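Titin (PDB 2J8H) is a giant elastic protein of muscle that also carries a serine/threonine kinase, this fragment being a tandem of two immunoglobulin domains from its A-band part. Local coordinates at residues Gly112-Leu117 against Val191-Ala196; Glu120-Lys125 against Leu162-Gly167; Trp138-Asp143 against Gly174-Cys179. One frame throughout, in Å; residues are numbered along the deposited sequence.

Interaction 1 (Gly112-Leu117 against Val191-Ala196)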
loop_
_atom_site.group_PDB
_atom_site.type_symbol
_atom_site.label_atom_id
_atom_site.label_comp_id
_atom_site.label_asym_id
_atom_site.label_seq_id
_atom_site.Cartn_x
_atom_site.Cartn_y
_atom_site.Cartn_z
ATOM N N GLY A 112 21.733 14.906 1.521
ATOM C CA GLY A 112 22.525 14.897 0.319
ATOM C C GLY A 112 23.949 15.281 0.674
ATOM O O GLY A 112 24.196 15.901 1.707
ATOM N N ALA A 113 24.877 14.898 -0.193
ATOM C CA ALA A 113 26.266 15.264 -0.058
ATOM C C ALA A 113 26.833 15.508 -1.440
ATOM O O ALA A 113 26.758 14.650 -2.317
ATOM C CB ALA A 113 27.023 14.165 0.607
ATOM N N VAL A 114 27.431 16.678 -1.608
ATOM C CA VAL A 114 28.151 17.021 -2.825
ATOM C C VAL A 114 29.550 17.416 -2.384
ATOM O O VAL A 114 29.709 18.234 -1.491
ATOM C CB VAL A 114 27.447 18.155 -3.610
ATOM C CG1 VAL A 114 28.273 18.554 -4.827
ATOM C CG2 VAL A 114 26.051 17.704 -4.039
ATOM N N HIS A 115 30.550 16.787 -2.983
ATOM C CA HIS A 115 31.946 17.062 -2.672
ATOM C C HIS A 115 32.522 17.755 -3.903
ATOM O O HIS A 115 32.578 17.173 -4.989
ATOM C CB HIS A 115 32.664 15.752 -2.336
ATOM C CG HIS A 115 31.891 14.888 -1.390
ATOM N ND1 HIS A 115 31.622 15.266 -0.092
ATOM C CD2 HIS A 115 31.266 13.699 -1.572
ATOM C CE1 HIS A 115 30.891 14.335 0.493
ATOM N NE2 HIS A 115 30.666 13.370 -0.381
ATOM N N ALA A 116 32.894 19.017 -3.752
ATOM C CA ALA A 116 33.329 19.804 -4.890
ATOM C C ALA A 116 34.752 20.285 -4.688
ATOM O O ALA A 116 35.244 20.323 -3.571
ATOM C CB ALA A 116 32.386 20.992 -5.100
ATOM N N LEU A 117 35.399 20.644 -5.793
ATOM C CA LEU A 117 36.687 21.311 -5.763
ATOM C C LEU A 117 36.505 22.783 -6.150
ATOM O O LEU A 117 35.600 23.108 -6.917
ATOM C CB LEU A 117 37.634 20.644 -6.752
ATOM C CG LEU A 117 38.031 19.194 -6.476
ATOM C CD1 LEU A 117 38.968 18.741 -7.587
ATOM C CD2 LEU A 117 38.697 19.013 -5.105
ATOM N N VAL A 191 21.047 19.233 1.683
ATOM C CA VAL A 191 22.252 18.748 1.020
ATOM C C VAL A 191 23.456 19.500 1.591
ATOM O O VAL A 191 23.452 20.733 1.620
ATOM C CB VAL A 191 22.193 19.050 -0.491
ATOM C CG1 VAL A 191 23.447 18.583 -1.182
ATOM C CG2 VAL A 191 20.960 18.416 -1.108
ATOM N N GLU A 192 24.464 18.775 2.059
ATOM C CA GLU A 192 25.694 19.422 2.487
ATOM C C GLU A 192 26.677 19.465 1.330
ATOM O O GLU A 192 26.978 18.431 0.719
ATOM C CB GLU A 192 26.344 18.724 3.674
ATOM C CG GLU A 192 27.633 19.445 4.067
ATOM C CD GLU A 192 28.279 18.911 5.302
ATOM O OE1 GLU A 192 27.813 17.873 5.819
ATOM O OE2 GLU A 192 29.263 19.540 5.748
ATOM N N LEU A 193 27.185 20.668 1.051
ATOM C CA LEU A 193 28.217 20.874 0.050
ATOM C C LEU A 193 29.498 21.133 0.786
ATOM O O LEU A 193 29.535 21.976 1.661
ATOM C CB LEU A 193 27.886 22.085 -0.823
ATOM C CG LEU A 193 28.904 22.539 -1.877
ATOM C CD1 LEU A 193 29.359 21.378 -2.728
ATOM C CD2 LEU A 193 28.312 23.639 -2.782
ATOM N N ASP A 194 30.552 20.403 0.459
ATOM C CA ASP A 194 31.871 20.765 0.961
ATOM C C ASP A 194 32.761 21.063 -0.221
ATOM O O ASP A 194 32.575 20.519 -1.302
ATOM C CB ASP A 194 32.462 19.689 1.857
ATOM C CG ASP A 194 32.827 18.440 1.106
ATOM O OD1 ASP A 194 31.905 17.639 0.821
ATOM O OD2 ASP A 194 34.031 18.272 0.816
ATOM N N VAL A 195 33.714 21.960 -0.016
ATOM C CA VAL A 195 34.597 22.376 -1.084
ATOM C C VAL A 195 36.031 22.095 -0.666
ATOM O O VAL A 195 36.462 22.515 0.404
ATOM C CB VAL A 195 34.409 23.867 -1.412
ATOM C CG1 VAL A 195 35.375 24.296 -2.544
ATOM C CG2 VAL A 195 32.957 24.149 -1.781
ATOM N N ALA A 196 36.748 21.347 -1.501
ATOM C CA ALA A 196 38.156 21.061 -1.267
ATOM C C ALA A 196 38.995 21.905 -2.219
ATOM O O ALA A 196 38.554 22.293 -3.305
ATOM C CB ALA A 196 38.433 19.578 -1.480
#
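His115 and Asp194 face each other across two parallel strands and join through their side chains, while the backbone N and O of Asp194 bond to Val114 and Ala116, the residues on either side of His115 in sequence. The ring N-H at His115 ND1 gives a hydrogen bond of 2.6 Å to Asp194 OD1, which accepts with its syn lone pair and meets the ring at its edge, close to the ring plane. Ring and carboxylate are turned 53° against each other. Asp194 CG stands between its backbone N and carbonyl carbon, the crowded position. Asp194 OD1 also lies 3.2 Å from Val114 O, an acceptor like itself; the histidine proton probably offsets that repulsion. The strands 112-117 and 191-196 run in the same direction, 15° apart, and pair Gly112 with Val191 through to Leu117 with Ala196. This is the parallel A'-G pairing of I-set immunoglobulin domains, which adds strand A' to the edge of the sheet, beside G. Five backbone hydrogen bonds alternate between the two strands, among them Val114 N to Glu192 O and Asp194 N to Val114 O. On the face opposite His115, Val114 can be followed outward: its CB lies 3.8 Å from Leu193 CD1, CG1 comes to 3.7 Å from that same methyl, and CG2 reaches 4.0 Å from Val191 CG1. Anti to the backbone N (chi1 176°), CG1 is directed to the leucine, leaving CG2 for the valine. Leu193 CD1 also touches Ala116 CB, and Val122 packs on both Val114 and Ala116 from the interior of the domain. At the far end, on the His115 face, Leu117 CD2 rests 3.7 Å from Ala196 CB, while Glu120 OE1 accepts a hydrogen bond from Leu117 N.

Interaction 2 (Glu120-Lys125 against Leu162-Gly167)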
loop_
_atom_site.group_PDB
_atom_site.type_symbol
_atom_site.label_atom_id
_atom_site.label_comp_id
_atom_site.label_asym_id
_atom_site.label_seq_id
_atom_site.Cartn_x
_atom_site.Cartn_y
_atom_site.Cartn_z
ATOM N N GLU A 120 34.891 24.432 -9.510
ATOM C CA GLU A 120 34.033 23.481 -10.185
ATOM C C GLU A 120 32.622 24.066 -10.328
ATOM O O GLU A 120 32.072 24.590 -9.366
ATOM C CB GLU A 120 33.980 22.198 -9.358
ATOM C CG GLU A 120 33.181 21.081 -9.975
ATOM C CD GLU A 120 33.172 19.838 -9.106
ATOM O OE1 GLU A 120 34.138 19.656 -8.319
ATOM O OE2 GLU A 120 32.202 19.042 -9.224
ATOM N N VAL A 121 32.053 23.987 -11.527
ATOM C CA VAL A 121 30.683 24.434 -11.744
ATOM C C VAL A 121 29.766 23.320 -11.255
ATOM O O VAL A 121 29.463 22.363 -11.971
ATOM C CB VAL A 121 30.404 24.774 -13.213
ATOM C CG1 VAL A 121 28.968 25.168 -13.374
ATOM C CG2 VAL A 121 31.337 25.909 -13.707
ATOM N N VAL A 122 29.324 23.461 -10.017
ATOM C CA VAL A 122 28.524 22.469 -9.352
ATOM C C VAL A 122 27.034 22.660 -9.620
ATOM O O VAL A 122 26.537 23.789 -9.631
ATOM C CB VAL A 122 28.818 22.546 -7.829
ATOM C CG1 VAL A 122 27.731 21.857 -7.010
ATOM C CG2 VAL A 122 30.226 21.973 -7.545
ATOM N N SER A 123 26.337 21.543 -9.852
ATOM C CA SER A 123 24.873 21.490 -9.816
ATOM C C SER A 123 24.421 20.509 -8.745
ATOM O O SER A 123 24.885 19.364 -8.695
ATOM C CB SER A 123 24.318 21.045 -11.154
ATOM O OG SER A 123 24.751 21.920 -12.185
ATOM N N ILE A 124 23.562 20.972 -7.853
ATOM C CA ILE A 124 22.940 20.082 -6.879
ATOM C C ILE A 124 21.578 19.736 -7.462
ATOM O O ILE A 124 20.657 20.553 -7.401
ATOM C CB ILE A 124 22.806 20.738 -5.492
ATOM C CG1 ILE A 124 24.156 21.322 -5.035
ATOM C CG2 ILE A 124 22.285 19.708 -4.500
ATOM C CD1 ILE A 124 24.119 22.022 -3.707
ATOM N N LYS A 125 21.483 18.552 -8.063
ATOM C CA LYS A 125 20.321 18.141 -8.852
ATOM C C LYS A 125 19.395 17.281 -8.006
ATOM O O LYS A 125 19.795 16.212 -7.533
ATOM C CB LYS A 125 20.750 17.378 -10.103
ATOM C CG LYS A 125 19.588 17.030 -11.053
ATOM C CD LYS A 125 20.041 16.313 -12.312
ATOM C CE LYS A 125 18.861 16.027 -13.238
ATOM N NZ LYS A 125 19.257 15.436 -14.573
ATOM N N LEU A 162 20.297 23.426 -8.057
ATOM C CA LEU A 162 20.935 24.632 -7.628
ATOM C C LEU A 162 22.301 24.617 -8.260
ATOM O O LEU A 162 23.114 23.722 -7.987
ATOM C CB LEU A 162 21.065 24.688 -6.102
ATOM C CG LEU A 162 21.779 25.949 -5.588
ATOM C CD1 LEU A 162 20.974 27.205 -5.975
ATOM C CD2 LEU A 162 22.088 25.855 -4.075
ATOM N N VAL A 163 22.559 25.601 -9.109
ATOM C CA VAL A 163 23.826 25.632 -9.843
ATOM C C VAL A 163 24.710 26.800 -9.367
ATOM O O VAL A 163 24.227 27.901 -9.028
ATOM C CB VAL A 163 23.603 25.730 -11.354
ATOM C CG1 VAL A 163 24.921 25.536 -12.114
ATOM C CG2 VAL A 163 22.539 24.720 -11.830
ATOM N N PHE A 164 26.014 26.555 -9.380
ATOM C CA PHE A 164 27.028 27.557 -9.062
ATOM C C PHE A 164 27.754 27.878 -10.368
ATOM O O PHE A 164 28.845 27.397 -10.586
ATOM C CB PHE A 164 27.989 26.971 -8.018
ATOM C CG PHE A 164 27.325 26.679 -6.690
ATOM C CD1 PHE A 164 26.604 25.511 -6.490
ATOM C CD2 PHE A 164 27.374 27.594 -5.658
ATOM C CE1 PHE A 164 25.965 25.259 -5.281
ATOM C CE2 PHE A 164 26.746 27.339 -4.447
ATOM C CZ PHE A 164 26.033 26.170 -4.272
ATOM N N PRO A 165 27.129 28.675 -11.265
ATOM C CA PRO A 165 27.649 28.832 -12.624
ATOM C C PRO A 165 29.025 29.487 -12.735
ATOM O O PRO A 165 29.704 29.331 -13.761
ATOM C CB PRO A 165 26.583 29.693 -13.305
ATOM C CG PRO A 165 25.919 30.415 -12.214
ATOM C CD PRO A 165 25.900 29.465 -11.072
ATOM N N ASN A 166 29.428 30.221 -11.705
ATOM C CA ASN A 166 30.685 30.923 -11.723
ATOM C C ASN A 166 31.822 30.021 -11.236
ATOM O O ASN A 166 32.976 30.436 -11.229
ATOM C CB ASN A 166 30.633 32.160 -10.819
ATOM C CG ASN A 166 29.436 33.054 -11.092
ATOM O OD1 ASN A 166 29.030 33.258 -12.248
ATOM N ND2 ASN A 166 28.900 33.648 -10.024
ATOM N N GLY A 167 31.493 28.803 -10.814
ATOM C CA GLY A 167 32.455 27.943 -10.146
ATOM C C GLY A 167 32.357 28.116 -8.645
ATOM O O GLY A 167 32.305 29.237 -8.141
#
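Val122 and Phe164 lie side by side and point the same way, with Val122 CG1 3.9 Å from Phe164 CD1. Phe164 N gives a hydrogen bond of 2.8 Å to Val122 O, and the same oxygen sits in the plane of the phenylalanine ring at its edge, 3.6 Å from CD1. Ile124 CD1 meets that ring edge further out, 4.0 Å from CE1; Ile124 CG1 stands anti to the carbonyl carbon (chi1 -51°), and the extended chi2 of 178° carries CD1 on to the ring. Ile124 and Leu162 form an antiparallel hydrogen-bonded pair, each N donating to the other's O, and their side chains join the valine and phenylalanine on the buried face. The other side is sparser and exposed to solvent at Ser123 and Val121. There Ser123 OG touches both methyls of Val163, each at 3.6 Å, across a non-hydrogen-bonded pair. Val121 lies against the backbone of the type I turn from Phe164 to Gly167, its CG1 3.6 Å from Phe164 O and its CG2 near Pro165 O. Gly167 N closes the turn on Phe164 O. The positive phi of Gly167, 93°, is a backbone shape well suited to glycine. Strands 123-131 and 159-163 are the B and E strands of the immunoglobulin sandwich. From the opposing sheet, strand 185-196 sends Val191 onto Ile124 and Leu193 onto Phe164, Trp138 of strand 135-140 touches Ile124 and Leu162, and strand 112-117 lies over Val122.

Interaction 3 (Trp138-Asp143 against Gly174-Cys179)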
loop_
_atom_site.group_PDB
_atom_site.type_symbol
_atom_site.label_atom_id
_atom_site.label_comp_id
_atom_site.label_asym_id
_atom_site.label_seq_id
_atom_site.Cartn_x
_atom_site.Cartn_y
_atom_site.Cartn_z
ATOM N N TRP A 138 14.705 27.097 -2.538
ATOM C CA TRP A 138 16.037 26.735 -2.051
ATOM C C TRP A 138 16.476 27.752 -1.025
ATOM O O TRP A 138 16.170 28.951 -1.141
ATOM C CB TRP A 138 17.063 26.749 -3.187
ATOM C CG TRP A 138 17.037 25.622 -4.107
ATOM C CD1 TRP A 138 16.291 25.497 -5.244
ATOM C CD2 TRP A 138 17.828 24.442 -4.015
ATOM N NE1 TRP A 138 16.573 24.311 -5.857
ATOM C CE2 TRP A 138 17.523 23.648 -5.122
ATOM C CE3 TRP A 138 18.798 24.003 -3.122
ATOM C CZ2 TRP A 138 18.117 22.415 -5.334
ATOM C CZ3 TRP A 138 19.385 22.788 -3.340
ATOM C CH2 TRP A 138 19.050 22.009 -4.431
ATOM N N GLN A 139 17.204 27.276 -0.020
ATOM C CA GLN A 139 17.760 28.122 1.031
ATOM C C GLN A 139 19.182 27.666 1.341
ATOM O O GLN A 139 19.491 26.487 1.209
ATOM C CB GLN A 139 17.010 27.949 2.370
ATOM C CG GLN A 139 15.516 28.088 2.379
ATOM C CD GLN A 139 14.853 27.260 3.521
ATOM O OE1 GLN A 139 13.770 26.669 3.330
ATOM N NE2 GLN A 139 15.514 27.214 4.714
ATOM N N LYS A 140 20.028 28.586 1.796
ATOM C CA LYS A 140 21.283 28.206 2.446
ATOM C C LYS A 140 21.162 28.655 3.880
ATOM O O LYS A 140 21.085 29.850 4.163
ATOM C CB LYS A 140 22.508 28.845 1.811
ATOM C CG LYS A 140 23.805 28.245 2.321
ATOM C CD LYS A 140 25.028 28.961 1.781
ATOM C CE LYS A 140 26.293 28.245 2.230
ATOM N NZ LYS A 140 27.528 28.897 1.751
ATOM N N GLY A 141 21.127 27.682 4.784
ATOM C CA GLY A 141 20.791 27.966 6.166
ATOM C C GLY A 141 19.390 28.569 6.210
ATOM O O GLY A 141 18.416 27.956 5.704
ATOM N N GLN A 142 19.312 29.759 6.802
ATOM C CA GLN A 142 18.099 30.539 6.890
ATOM C C GLN A 142 18.231 31.739 5.958
ATOM O O GLN A 142 18.069 32.892 6.388
ATOM C CB GLN A 142 17.897 31.078 8.323
ATOM C CG GLN A 142 17.883 30.059 9.485
ATOM C CD GLN A 142 17.074 30.575 10.712
ATOM O OE1 GLN A 142 16.395 31.622 10.647
ATOM N NE2 GLN A 142 17.141 29.830 11.827
ATOM N N ASP A 143 18.563 31.490 4.697
ATOM C CA ASP A 143 18.526 32.545 3.683
ATOM C C ASP A 143 17.951 31.979 2.393
ATOM O O ASP A 143 18.530 31.068 1.813
ATOM C CB ASP A 143 19.921 33.108 3.422
ATOM C CG ASP A 143 20.345 34.123 4.463
ATOM O OD1 ASP A 143 20.610 33.722 5.624
ATOM O OD2 ASP A 143 20.417 35.328 4.112
ATOM N N GLY A 174 28.461 24.427 2.786
ATOM C CA GLY A 174 27.413 24.606 3.770
ATOM C C GLY A 174 26.235 23.714 3.487
ATOM O O GLY A 174 26.353 22.746 2.751
ATOM N N PHE A 175 25.102 24.063 4.079
ATOM C CA PHE A 175 23.911 23.233 4.064
ATOM C C PHE A 175 22.824 23.923 3.278
ATOM O O PHE A 175 22.411 25.028 3.623
ATOM C CB PHE A 175 23.436 22.984 5.493
ATOM C CG PHE A 175 24.410 22.205 6.322
ATOM C CD1 PHE A 175 25.352 22.857 7.090
ATOM C CD2 PHE A 175 24.390 20.823 6.323
ATOM C CE1 PHE A 175 26.267 22.138 7.871
ATOM C CE2 PHE A 175 25.292 20.095 7.093
ATOM C CZ PHE A 175 26.236 20.757 7.868
ATOM N N TYR A 176 22.385 23.283 2.197
ATOM C CA TYR A 176 21.381 23.862 1.321
ATOM C C TYR A 176 20.090 23.077 1.531
ATOM O O TYR A 176 20.110 21.851 1.622
ATOM C CB TYR A 176 21.865 23.798 -0.129
ATOM C CG TYR A 176 23.062 24.702 -0.376
ATOM C CD1 TYR A 176 24.359 24.272 -0.111
ATOM C CD2 TYR A 176 22.890 25.996 -0.816
ATOM C CE1 TYR A 176 25.455 25.118 -0.288
ATOM C CE2 TYR A 176 23.976 26.842 -1.024
ATOM C CZ TYR A 176 25.248 26.407 -0.756
ATOM O OH TYR A 176 26.304 27.269 -0.956
ATOM N N VAL A 177 18.985 23.798 1.670
ATOM C CA VAL A 177 17.697 23.200 1.917
ATOM C C VAL A 177 16.821 23.424 0.686
ATOM O O VAL A 177 16.677 24.549 0.231
ATOM C CB VAL A 177 17.041 23.797 3.167
ATOM C CG1 VAL A 177 15.675 23.173 3.386
ATOM C CG2 VAL A 177 17.945 23.593 4.391
ATOM N N VAL A 178 16.280 22.339 0.136
ATOM C CA VAL A 178 15.346 22.414 -0.989
ATOM C C VAL A 178 13.985 21.933 -0.479
ATOM O O VAL A 178 13.894 20.955 0.301
ATOM C CB VAL A 178 15.812 21.572 -2.185
ATOM C CG1 VAL A 178 16.060 20.136 -1.774
ATOM C CG2 VAL A 178 14.803 21.682 -3.364
ATOM N N CYS A 179 12.939 22.640 -0.882
ATOM C CA CYS A 179 11.617 22.369 -0.376
ATOM C C CYS A 179 10.632 22.370 -1.529
ATOM O O CYS A 179 10.740 23.206 -2.421
ATOM C CB CYS A 179 11.293 23.419 0.675
ATOM S SG CYS A 179 9.664 23.293 1.474
HETATM O O HOH W 1 13.957 25.939 0.826
HETATM O O HOH W 2 27.154 30.237 -0.783
#
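Strands C and F of the immunoglobulin fold meet here, and Trp138 on the first packs against Val178 on the second. Val178 CB stands 3.7 Å from the centroid of the tryptophan six-membered ring, only 1° off the ring normal, a CH-pi contact over the face; CG2 of the same valine reaches CE2. At the ring edge, CZ3 comes to 4.2 Å from Tyr176 CB, the two side chains crossing at about a right angle. Trp138 NE1 is bound to Thr160 OG1. One step along, Lys140 lies over a face of Tyr176: CG is anti to the backbone N (chi1 -169°), which sets it 4.0 Å from the ring centroid, and the extended chain carries CE to 3.3 Å from Tyr176 OH. A water accepts from Lys140 NZ and donates to the tyrosine oxygen, while NZ is also bound to Ala173 O and OH to Asp172 O. Between these pairs, two backbone hydrogen bonds, Gln139 N to Val177 O and Val177 N to Gln139 O, are each 2.8 Å long. Further on, Gly141 N donates to Phe175 O. On the opposite face, Gln139 NE2 bonds to Gly141 O from nearly within its own amide plane, tying the side chain to the turn that follows the strand; a second water lies within bonding distance of both OE1 and Val177 O, though it may not donate to both at once. Gln139 also packs on Lys58 of a second subunit and Glu109 of a third. The buried strand C tryptophan and the strand F tyrosine corner, here the bond from Tyr176 OH to Asp172 O, are hallmarks of the immunoglobulin core.

How the interactions relate
After the first domain and strand 106-108, the chain reaches strand 112-117, which pairs only with the last strand, 185-196, so interaction 1 closes the longest loop and encloses the other two. Interaction 2 starts on the next strand, 123-131, and closes at 162-167. Interaction 3 begins inside that loop at Trp138 and ends beyond it, at Cys179, so the two cross. Interactions 1 and 3 share a sheet, with Val191 N and Leu193 N probably bonded to Tyr176 O and Gly174 O. Interaction 2 belongs to the opposing sheet and meets both through the core; toward interaction 3, Phe164 CZ touches Tyr176 OH and Leu162 CD2 touches Tyr176 CD2.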